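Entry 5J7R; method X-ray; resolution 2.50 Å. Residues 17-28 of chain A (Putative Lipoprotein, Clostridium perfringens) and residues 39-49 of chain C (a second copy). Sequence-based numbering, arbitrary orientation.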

ATOM      1  N   ILE A  17       2.438 -17.418   9.148  1.00134.24           N
ATOM      2  CA  ILE A  17       2.304 -15.928   9.057  1.00130.33           C
ATOM      3  C   ILE A  17       1.728 -15.545   7.684  1.00123.58           C
ATOM      4  O   ILE A  17       2.131 -16.099   6.657  1.00124.74           O
ATOM      5  CB  ILE A  17       3.661 -15.197   9.278  1.00131.32           C
ATOM      6  CG1 ILE A  17       4.294 -15.616  10.625  1.00135.73           C
ATOM      7  CG2 ILE A  17       3.469 -13.678   9.181  1.00126.09           C
ATOM      8  CD1 ILE A  17       5.628 -14.968  10.950  1.00135.18           C
ATOM      9  N   ALA A  18       0.785 -14.605   7.675  1.00116.79           N
ATOM     10  CA  ALA A  18       0.162 -14.151   6.430  1.00114.42           C
ATOM     11  C   ALA A  18       1.173 -13.398   5.584  1.00115.79           C
ATOM     12  O   ALA A  18       1.987 -12.640   6.116  1.00121.98           O
ATOM     13  CB  ALA A  18      -1.035 -13.262   6.721  1.00109.94           C
ATOM     14  N   ASN A  19       1.114 -13.607   4.269  1.00114.18           N
ATOM     15  CA  ASN A  19       2.041 -12.944   3.348  1.00110.29           C
ATOM     16  C   ASN A  19       1.366 -11.823   2.542  1.00107.41           C
ATOM     17  O   ASN A  19       1.594 -11.690   1.336  1.00112.93           O
ATOM     18  CB  ASN A  19       2.753 -13.970   2.440  1.00107.35           C
ATOM     19  CG  ASN A  19       1.790 -14.839   1.642  1.00107.33           C
ATOM     20  OD1 ASN A  19       0.570 -14.772   1.810  1.00102.37           O
ATOM     21  ND2 ASN A  19       2.346 -15.676   0.770  1.00109.19           N
ATOM     22  N   ASP A  20       0.529 -11.025   3.214  1.00 97.63           N
ATOM     23  CA  ASP A  20      -0.136  -9.905   2.564  1.00 91.06           C
ATOM     24  C   ASP A  20       0.937  -8.922   2.169  1.00 82.51           C
ATOM     25  O   ASP A  20       1.826  -8.638   2.947  1.00 78.59           O
ATOM     26  CB  ASP A  20      -1.186  -9.228   3.457  1.00 95.20           C
ATOM     27  CG  ASP A  20      -2.434 -10.077   3.639  1.00105.86           C
ATOM     28  OD1 ASP A  20      -2.417 -11.280   3.248  1.00117.07           O
ATOM     29  OD2 ASP A  20      -3.437  -9.533   4.157  1.00107.38           O
ATOM     30  N   LEU A  21       0.827  -8.396   0.959  1.00 75.00           N
ATOM     31  CA  LEU A  21       1.814  -7.487   0.416  1.00 71.77           C
ATOM     32  C   LEU A  21       1.934  -6.178   1.212  1.00 68.10           C
ATOM     33  O   LEU A  21       3.036  -5.815   1.633  1.00 72.68           O
ATOM     34  CB  LEU A  21       1.501  -7.252  -1.057  1.00 75.48           C
ATOM     35  CG  LEU A  21       2.633  -6.779  -1.940  1.00 78.89           C
ATOM     36  CD1 LEU A  21       2.099  -6.684  -3.357  1.00 80.57           C
ATOM     37  CD2 LEU A  21       3.256  -5.476  -1.490  1.00 79.65           C
ATOM     38  N   ILE A  22       0.812  -5.480   1.397  1.00 65.34           N
ATOM     39  CA  ILE A  22       0.784  -4.220   2.164  1.00 59.31           C
ATOM     40  C   ILE A  22       0.041  -4.367   3.511  1.00 57.86           C
ATOM     41  O   ILE A  22       0.430  -3.765   4.492  1.00 60.49           O
ATOM     42  CB  ILE A  22       0.108  -3.073   1.380  1.00 57.19           C
ATOM     43  CG1 ILE A  22       0.707  -2.957  -0.034  1.00 57.38           C
ATOM     44  CG2 ILE A  22       0.239  -1.766   2.162  1.00 59.99           C
ATOM     45  CD1 ILE A  22      -0.017  -1.986  -0.947  1.00 54.58           C
ATOM     46  N   GLY A  23      -1.043  -5.140   3.539  1.00 58.65           N
ATOM     47  CA  GLY A  23      -1.829  -5.351   4.771  1.00 56.27           C
ATOM     48  C   GLY A  23      -2.748  -4.187   5.116  1.00 55.64           C
ATOM     49  O   GLY A  23      -2.776  -3.185   4.412  1.00 51.01           O
ATOM     50  N   ASP A  24      -3.517  -4.332   6.197  1.00 56.55           N
ATOM     51  CA  ASP A  24      -4.472  -3.298   6.614  1.00 54.98           C
ATOM     52  C   ASP A  24      -3.791  -2.070   7.207  1.00 52.78           C
ATOM     53  O   ASP A  24      -2.769  -2.196   7.862  1.00 51.90           O
ATOM     54  CB  ASP A  24      -5.467  -3.859   7.654  1.00 60.56           C
ATOM     55  CG  ASP A  24      -6.362  -4.959   7.098  1.00 62.58           C
ATOM     56  OD1 ASP A  24      -6.405  -5.160   5.866  1.00 60.72           O
ATOM     57  OD2 ASP A  24      -7.036  -5.633   7.917  1.00 68.94           O
ATOM     58  N   ILE A  25      -4.365  -0.889   6.957  1.00 49.40           N
ATOM     59  CA  ILE A  25      -3.856   0.366   7.526  1.00 48.11           C
ATOM     60  C   ILE A  25      -5.063   1.052   8.171  1.00 46.29           C
ATOM     61  O   ILE A  25      -6.004   1.435   7.497  1.00 46.10           O
ATOM     62  CB  ILE A  25      -3.192   1.314   6.505  1.00 49.60           C
ATOM     63  CG1 ILE A  25      -2.194   0.539   5.632  1.00 51.76           C
ATOM     64  CG2 ILE A  25      -2.567   2.510   7.230  1.00 49.36           C
ATOM     65  CD1 ILE A  25      -1.535   1.359   4.548  1.00 53.00           C
ATOM     66  N   ASP A  26      -5.019   1.194   9.484  1.00 47.56           N
ATOM     67  CA  ASP A  26      -6.118   1.764  10.223  1.00 50.92           C
ATOM     68  C   ASP A  26      -5.882   3.270  10.313  1.00 51.74           C
ATOM     69  O   ASP A  26      -4.944   3.701  10.959  1.00 54.33           O
ATOM     70  CB  ASP A  26      -6.167   1.082  11.603  1.00 53.94           C
ATOM     71  CG  ASP A  26      -7.423   1.397  12.373  1.00 55.23           C
ATOM     72  OD1 ASP A  26      -8.287   2.123  11.829  1.00 57.27           O
ATOM     73  OD2 ASP A  26      -7.539   0.914  13.526  1.00 58.17           O
ATOM     74  N   LEU A  27      -6.734   4.054   9.655  1.00 48.76           N
ATOM     75  CA  LEU A  27      -6.597   5.505   9.611  1.00 47.50           C
ATOM     76  C   LEU A  27      -7.914   6.219   9.845  1.00 47.85           C
ATOM     77  O   LEU A  27      -8.956   5.607  10.045  1.00 46.90           O
ATOM     78  CB  LEU A  27      -6.191   5.922   8.193  1.00 48.04           C
ATOM     79  CG  LEU A  27      -4.906   5.363   7.615  1.00 50.07           C
ATOM     80  CD1 LEU A  27      -4.734   5.747   6.148  1.00 53.71           C
ATOM     81  CD2 LEU A  27      -3.713   5.834   8.429  1.00 50.70           C
ATOM     82  N   SER A  28      -7.851   7.539   9.739  1.00 48.94           N
ATOM     83  CA  SER A  28      -9.026   8.392   9.870  1.00 52.75           C
ATOM     84  C   SER A  28      -9.274   9.346   8.704  1.00 50.22           C
ATOM     85  O   SER A  28      -8.353   9.779   8.000  1.00 47.26           O
ATOM     86  CB  SER A  28      -9.032   9.165  11.224  1.00 54.20           C
ATOM     87  OG  SER A  28      -7.755   9.123  11.844  1.00 62.25           O
TER
ATOM     88  N   ASN C  39      -4.182 -24.101   9.393  1.00134.62           N
ATOM     89  CA  ASN C  39      -2.927 -23.372   9.490  1.00131.53           C
ATOM     90  C   ASN C  39      -3.109 -22.060  10.217  1.00117.59           C
ATOM     91  O   ASN C  39      -3.768 -21.180   9.685  1.00114.69           O
ATOM     92  CB  ASN C  39      -2.371 -23.128   8.083  1.00136.14           C
ATOM     93  CG  ASN C  39      -1.731 -24.370   7.499  1.00141.82           C
ATOM     94  OD1 ASN C  39      -1.739 -25.435   8.124  1.00144.83           O
ATOM     95  ND2 ASN C  39      -1.155 -24.238   6.316  1.00142.52           N
ATOM     96  N   PRO C  40      -2.533 -21.925  11.435  1.00107.10           N
ATOM     97  CA  PRO C  40      -2.675 -20.661  12.154  1.00 96.06           C
ATOM     98  C   PRO C  40      -1.921 -19.559  11.415  1.00 90.93           C
ATOM     99  O   PRO C  40      -0.762 -19.753  11.031  1.00 83.04           O
ATOM    100  CB  PRO C  40      -2.080 -20.962  13.532  1.00 97.38           C
ATOM    101  CG  PRO C  40      -1.116 -22.060  13.302  1.00104.20           C
ATOM    102  CD  PRO C  40      -1.643 -22.866  12.148  1.00107.90           C
ATOM    103  N   LYS C  41      -2.591 -18.420  11.229  1.00 86.18           N
ATOM    104  CA  LYS C  41      -2.040 -17.294  10.483  1.00 83.56           C
ATOM    105  C   LYS C  41      -2.309 -15.944  11.142  1.00 75.55           C
ATOM    106  O   LYS C  41      -3.387 -15.710  11.690  1.00 68.23           O
ATOM    107  CB  LYS C  41      -2.671 -17.345   9.087  1.00 86.51           C
ATOM    108  CG  LYS C  41      -2.430 -16.214   8.105  1.00 93.12           C
ATOM    109  CD  LYS C  41      -3.324 -16.461   6.896  1.00 99.07           C
ATOM    110  CE  LYS C  41      -3.209 -15.424   5.782  1.00100.08           C
ATOM    111  NZ  LYS C  41      -3.985 -15.773   4.556  1.00 97.00           N
ATOM    112  N   ILE C  42      -1.309 -15.069  11.089  1.00 71.30           N
ATOM    113  CA  ILE C  42      -1.410 -13.731  11.659  1.00 69.05           C
ATOM    114  C   ILE C  42      -1.266 -12.703  10.543  1.00 66.08           C
ATOM    115  O   ILE C  42      -0.464 -12.889   9.623  1.00 66.30           O
ATOM    116  CB  ILE C  42      -0.374 -13.486  12.784  1.00 70.36           C
ATOM    117  CG1 ILE C  42       1.058 -13.708  12.288  1.00 72.21           C
ATOM    118  CG2 ILE C  42      -0.661 -14.397  13.969  1.00 70.38           C
ATOM    119  CD1 ILE C  42       2.127 -13.456  13.333  1.00 75.14           C
ATOM    120  N   GLU C  43      -2.041 -11.621  10.632  1.00 65.10           N
ATOM    121  CA  GLU C  43      -2.019 -10.584   9.612  1.00 65.44           C
ATOM    122  C   GLU C  43      -1.747  -9.255  10.303  1.00 60.52           C
ATOM    123  O   GLU C  43      -2.253  -9.003  11.403  1.00 60.52           O
ATOM    124  CB  GLU C  43      -3.387 -10.467   8.963  1.00 70.01           C
ATOM    125  CG  GLU C  43      -3.391 -10.322   7.456  1.00 86.79           C
ATOM    126  CD  GLU C  43      -4.810 -10.208   6.829  1.00 99.38           C
ATOM    127  OE1 GLU C  43      -5.550 -11.174   7.044  1.00 99.90           O
ATOM    128  OE2 GLU C  43      -5.199  -9.243   6.079  1.00107.19           O
ATOM    129  N   GLN C  44      -1.034  -8.374   9.624  1.00 59.55           N
ATOM    130  CA  GLN C  44      -0.705  -7.083  10.197  1.00 61.24           C
ATOM    131  C   GLN C  44      -1.784  -6.036  10.009  1.00 57.87           C
ATOM    132  O   GLN C  44      -2.540  -6.046   9.039  1.00 63.90           O
ATOM    133  CB  GLN C  44       0.636  -6.534   9.669  1.00 68.84           C
ATOM    134  CG  GLN C  44       0.668  -6.046   8.235  1.00 77.68           C
ATOM    135  CD  GLN C  44       1.964  -5.330   7.906  1.00 90.61           C
ATOM    136  OE1 GLN C  44       2.003  -4.101   7.687  1.00 89.81           O
ATOM    137  NE2 GLN C  44       3.043  -6.079   7.930  1.00 94.01           N
ATOM    138  N   GLN C  45      -1.860  -5.150  10.988  1.00 53.90           N
ATOM    139  CA  GLN C  45      -2.740  -4.023  10.960  1.00 50.98           C
ATOM    140  C   GLN C  45      -1.811  -2.899  11.357  1.00 49.29           C
ATOM    141  O   GLN C  45      -1.306  -2.866  12.473  1.00 48.62           O
ATOM    142  CB  GLN C  45      -3.888  -4.134  11.938  1.00 51.67           C
ATOM    143  CG  GLN C  45      -4.739  -2.877  11.952  1.00 48.35           C
ATOM    144  CD  GLN C  45      -5.888  -2.975  12.904  1.00 50.98           C
ATOM    145  OE1 GLN C  45      -6.700  -3.911  12.869  1.00 51.31           O
ATOM    146  NE2 GLN C  45      -5.961  -2.000  13.782  1.00 55.30           N
ATOM    147  N   GLU C  46      -1.565  -2.007  10.412  1.00 48.73           N
ATOM    148  CA  GLU C  46      -0.716  -0.887  10.613  1.00 49.20           C
ATOM    149  C   GLU C  46      -1.480   0.233  11.315  1.00 47.48           C
ATOM    150  O   GLU C  46      -2.683   0.404  11.125  1.00 44.04           O
ATOM    151  CB  GLU C  46      -0.138  -0.483   9.261  1.00 55.26           C
ATOM    152  CG  GLU C  46       0.908   0.606   9.277  1.00 65.81           C
ATOM    153  CD  GLU C  46       1.602   0.718   7.924  1.00 83.65           C
ATOM    154  OE1 GLU C  46       2.790   1.053   7.891  1.00 88.25           O
ATOM    155  OE2 GLU C  46       0.980   0.417   6.885  1.00 86.13           O
ATOM    156  N   ILE C  47      -0.777   0.921  12.206  1.00 46.98           N
ATOM    157  CA  ILE C  47      -1.331   2.061  12.930  1.00 49.65           C
ATOM    158  C   ILE C  47      -0.325   3.178  12.983  1.00 50.31           C
ATOM    159  O   ILE C  47       0.899   2.938  13.063  1.00 56.50           O
ATOM    160  CB  ILE C  47      -1.773   1.777  14.377  1.00 49.72           C
ATOM    161  CG1 ILE C  47      -0.594   1.235  15.212  1.00 50.46           C
ATOM    162  CG2 ILE C  47      -2.932   0.818  14.354  1.00 47.26           C
ATOM    163  CD1 ILE C  47      -0.856   1.223  16.698  1.00 48.47           C
ATOM    164  N   LEU C  48      -0.880   4.384  13.013  1.00 49.09           N
ATOM    165  CA  LEU C  48      -0.085   5.604  13.062  1.00 52.30           C
ATOM    166  C   LEU C  48      -0.401   6.469  14.250  1.00 51.83           C
ATOM    167  O   LEU C  48      -1.450   7.101  14.286  1.00 55.94           O
ATOM    168  CB  LEU C  48      -0.277   6.450  11.809  1.00 56.70           C
ATOM    169  CG  LEU C  48       0.395   6.002  10.504  1.00 59.11           C
ATOM    170  CD1 LEU C  48      -0.168   4.695   9.977  1.00 60.66           C
ATOM    171  CD2 LEU C  48       0.189   7.079   9.478  1.00 64.49           C
ATOM    172  N   VAL C  49       0.552   6.544  15.170  1.00 70.07           N
ATOM    173  CA  VAL C  49       0.407   7.319  16.401  1.00 71.64           C
ATOM    174  C   VAL C  49       1.603   8.247  16.639  1.00 67.72           C
ATOM    175  O   VAL C  49       2.728   7.975  16.179  1.00 69.44           O
ATOM    176  CB  VAL C  49       0.242   6.367  17.605  1.00 70.15           C
ATOM    177  CG1 VAL C  49      -0.986   5.476  17.418  1.00 76.08           C
ATOM    178  CG2 VAL C  49       1.475   5.516  17.788  1.00 68.29           C
TER
HETATM  179  O   HOH W   1      -6.573  -7.582   4.402  1.00 57.99           O
HETATM  180  O   HOH W   2      -3.826   5.064  12.947  1.00 56.22           O

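A parallel β-bridge satisfies its backbone in a characteristic way: one residue reaches across with its carbonyl and the next-but-one with its amide, so that a single partner on the other strand is held from both sides. The contact between two copies of this putative lipoprotein illustrates the rule and shows what happens where it gives out. Here the partner is C:Glu46. Its amide N donates to the carbonyl O of A:Asp24 at 2.8 Å, and its carbonyl O accepts from the N of A:Asp26 at 3.0 Å. Both bonds are almost straight, at 175° and 174°, and A:Ile25, which lies between the two chain A residues, pairs with C:Glu46 at a CA–CA distance of 4.6 Å.

Toward the N-terminal end the pairing loosens. The N of A:Asp24 donates to the O of C:Gln44 at 3.5 Å, a weak bond, while the O of A:Asp24 also receives a CA–H contact from the CA of C:Gln45 at 3.6 Å. Farther back, the N of A:Ala18 donates to the O of C:Ile42 at 2.9 Å, an isolated backbone bond outside the strand of chain A. At the other end, water 2 takes over the role of a direct bond: it donates to the O of A:Asp26 at 2.7 Å and accepts from the N of C:Leu48 at 3.0 Å, continuing the ladder through solvent.

The side chains are less evenly served. Water 1 donates to the OD1 of A:Asp24 at 2.8 Å and to the OE2 of C:Glu43 at 2.7 Å, bridging two acidic groups whose same two oxygens lie 4.3 Å apart. That OE2 of C:Glu43 also sits just 2.6 Å from the OD2 of A:Asp20, a proximity of like charges whose protonation the model leaves open. Nearness alone is no guarantee of a bond: the OD2 of A:Asp26 and the NE2 of C:Gln45 are 3.3 Å apart, but the angle is poor.

Apolar contacts supplement the polar ones. The CD1 of C:Leu48 lies 4.0 Å from the CD2 of A:Leu27 and 4.3 Å from the CG2 of A:Ile25. On the same face as A:Ile25, C:Glu46 brings its OE2 to 3.4 Å from the CG1 of that isoleucine, a contact that offers the carboxylate no donor. At A:Gly23, whose positive phi already suits glycine, an ideal CB would stand 2.8 Å from the CG of C:Gln44, a clash.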